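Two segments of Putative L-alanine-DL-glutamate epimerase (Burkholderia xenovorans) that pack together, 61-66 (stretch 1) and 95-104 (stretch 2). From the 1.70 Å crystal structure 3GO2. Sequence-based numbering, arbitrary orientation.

Stretch 1 61-66: SVMEHE
Stretch 2, residues 95-104: LLDAKAKTLN

A type I turn from S61 to E64, closed by the hydrogen bond E64 N to S61 O (3.2 Å), with M63 N also donating to S61 OG (3.1 Å), lies against the helix of stretch 2; E64 is the N-cap residue of a new helix that starts at H65. The nearest CA pairs are V62 CA to L95 CA (6.2 Å) and M63 CA to K99 CA (5.7 Å), so one step along the turn spans one helical turn, and 496 Å² is buried in all. Stretch 2 continues a helix already under way at L95, with phi/psi near -62/-43 through T102 and -90/2 at L103, and i+4 to i bonds of 2.9–3.0 Å from K99 N through L103 N. L95 (chi1 m, chi2 t) points toward the turn: its CD2 lies 3.7 Å from V62 O and its CD1 3.9 Å from H65 CB. Water 1 donates to V62 O (2.6 Å) and, weakly, to L95 O (3.0 Å), linking the two backbones. L96 (m, t) starts sideways but brings CD2 3.7 Å from the H65 ring centroid, 16° off the normal, a CH-pi contact over one face; H65 has chi1 p, chi2 87°. D97 turns out of reach, and its OD2 forms a salt bridge with K101 NZ (2.8 Å). A98 points toward the turn, and V62 (chi1 p) packs its CG2 3.5 Å from A98 CB, an apolar contact. K99, extended with all four chi angles t, passes the H65 ring edge (CD to H65 CD2 3.8 Å) and donates from NZ to M63 O (3.0 Å), a lysine ammonium meeting a turn carbonyl; water 2 joins the same NZ (2.7 Å) to H65 NE2 (2.9 Å). The CA-to-CB bond of M63 (m, m, m) points away from the helix, yet the end of the side chain comes nearer: SD lies 4.0 Å from K99 CG and 4.3 Å from CG2 of T102 (chi1 m), whose OG1 donates a hydrogen bond to A98 O (2.8 Å), while CE meets L103 CD2 (4.0 Å; L103 m, t). N104, phi/psi 61/44, completes a Schellman motif.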

# COMPACT_ATOMS: atom_id res chain seq x y z
N SER A 61 45.76 9.82 2.83
CA SER A 61 45.62 11.20 3.28
C SER A 61 44.69 11.31 4.48
O SER A 61 43.57 10.79 4.44
CB SER A 61 45.03 12.08 2.17
OG SER A 61 44.88 13.42 2.64
N VAL A 62 45.12 12.00 5.52
CA VAL A 62 44.26 12.30 6.68
C VAL A 62 43.04 13.13 6.30
O VAL A 62 42.00 13.09 7.00
CB VAL A 62 45.02 13.02 7.80
CG1 VAL A 62 45.33 14.46 7.41
CG2 VAL A 62 44.25 12.97 9.13
N MET A 63 43.15 13.87 5.20
CA MET A 63 42.07 14.76 4.78
C MET A 63 40.91 14.01 4.12
O MET A 63 39.77 14.48 4.11
CB MET A 63 42.61 15.80 3.81
CG MET A 63 43.83 16.58 4.31
SD MET A 63 43.57 17.57 5.84
CE MET A 63 42.98 19.03 5.11
N GLU A 64 41.18 12.81 3.62
CA GLU A 64 40.23 12.11 2.76
C GLU A 64 39.39 11.11 3.58
O GLU A 64 39.45 9.89 3.40
CB GLU A 64 40.98 11.42 1.61
CG GLU A 64 41.58 12.45 0.65
CD GLU A 64 42.42 11.91 -0.48
OE1 GLU A 64 42.48 10.69 -0.68
OE2 GLU A 64 43.06 12.75 -1.15
N HIS A 65 38.59 11.64 4.49
CA HIS A 65 37.84 10.75 5.38
C HIS A 65 36.71 10.02 4.67
O HIS A 65 36.48 8.84 4.95
CB HIS A 65 37.40 11.43 6.69
CG HIS A 65 36.54 12.66 6.52
ND1 HIS A 65 35.17 12.60 6.39
CD2 HIS A 65 36.86 13.98 6.49
CE1 HIS A 65 34.69 13.83 6.31
NE2 HIS A 65 35.69 14.69 6.37
N GLU A 66 36.03 10.67 3.74
CA GLU A 66 34.96 9.96 3.04
C GLU A 66 35.52 8.90 2.08
O GLU A 66 34.88 7.88 1.83
CB GLU A 66 34.04 10.95 2.34
CG GLU A 66 32.85 10.32 1.79
CD GLU A 66 31.75 9.98 2.79
OE1 GLU A 66 31.90 9.86 4.04
OE2 GLU A 66 30.67 9.74 2.24
N LEU A 95 39.72 10.63 12.42
CA LEU A 95 40.08 11.34 11.18
C LEU A 95 39.55 12.78 11.24
O LEU A 95 40.25 13.73 10.87
CB LEU A 95 39.55 10.61 9.95
CG LEU A 95 40.30 9.40 9.44
CD1 LEU A 95 39.49 8.59 8.43
CD2 LEU A 95 41.60 9.87 8.79
N LEU A 96 38.31 12.95 11.69
CA LEU A 96 37.74 14.30 11.74
C LEU A 96 38.52 15.18 12.70
O LEU A 96 38.84 16.33 12.39
CB LEU A 96 36.27 14.26 12.13
CG LEU A 96 35.31 13.69 11.09
CD1 LEU A 96 33.96 13.42 11.78
CD2 LEU A 96 35.16 14.64 9.88
N ASP A 97 38.84 14.64 13.88
CA ASP A 97 39.62 15.40 14.86
C ASP A 97 40.96 15.86 14.24
O ASP A 97 41.40 17.03 14.38
CB ASP A 97 39.90 14.53 16.08
CG ASP A 97 40.42 15.33 17.26
OD1 ASP A 97 39.99 16.49 17.45
OD2 ASP A 97 41.26 14.77 18.01
N ALA A 98 41.64 14.92 13.58
CA ALA A 98 42.95 15.21 12.98
C ALA A 98 42.85 16.25 11.86
O ALA A 98 43.70 17.14 11.73
CB ALA A 98 43.61 13.92 12.49
N LYS A 99 41.81 16.14 11.05
CA LYS A 99 41.57 17.10 9.99
C LYS A 99 41.28 18.49 10.53
O LYS A 99 41.86 19.47 10.06
CB LYS A 99 40.43 16.63 9.10
CG LYS A 99 40.18 17.56 7.92
CD LYS A 99 39.24 16.92 6.90
CE LYS A 99 39.13 17.73 5.62
NZ LYS A 99 38.38 17.08 4.47
N ALA A 100 40.40 18.58 11.52
CA ALA A 100 40.08 19.85 12.13
C ALA A 100 41.33 20.46 12.77
O ALA A 100 41.59 21.64 12.60
CB ALA A 100 38.96 19.70 13.17
N LYS A 101 42.12 19.66 13.48
CA LYS A 101 43.37 20.17 14.08
C LYS A 101 44.34 20.66 13.00
O LYS A 101 45.05 21.70 13.17
CB LYS A 101 44.00 19.10 14.98
CG LYS A 101 43.29 18.98 16.33
CD LYS A 101 43.66 17.69 17.04
CE LYS A 101 43.12 17.66 18.42
NZ LYS A 101 43.34 16.33 19.11
N THR A 102 44.41 19.93 11.90
CA THR A 102 45.31 20.32 10.78
C THR A 102 44.91 21.68 10.25
O THR A 102 45.79 22.52 9.91
CB THR A 102 45.29 19.27 9.66
OG1 THR A 102 45.81 18.02 10.15
CG2 THR A 102 46.13 19.70 8.49
N LEU A 103 43.61 21.94 10.17
CA LEU A 103 43.07 23.24 9.70
C LEU A 103 42.85 24.28 10.79
O LEU A 103 42.43 25.43 10.50
CB LEU A 103 41.78 23.00 8.91
CG LEU A 103 41.88 22.11 7.68
CD1 LEU A 103 40.47 21.84 7.10
CD2 LEU A 103 42.81 22.78 6.62
N ASN A 104 43.19 23.92 12.04
CA ASN A 104 43.13 24.81 13.19
C ASN A 104 41.74 25.32 13.49
O ASN A 104 41.53 26.52 13.74
CB ASN A 104 44.10 25.99 13.02
CG ASN A 104 44.44 26.65 14.33
OD1 ASN A 104 44.62 25.98 15.35
ND2 ASN A 104 44.55 27.97 14.30
O HOH W 1 39.62 13.58 7.95
O HOH W 2 35.75 17.30 5.03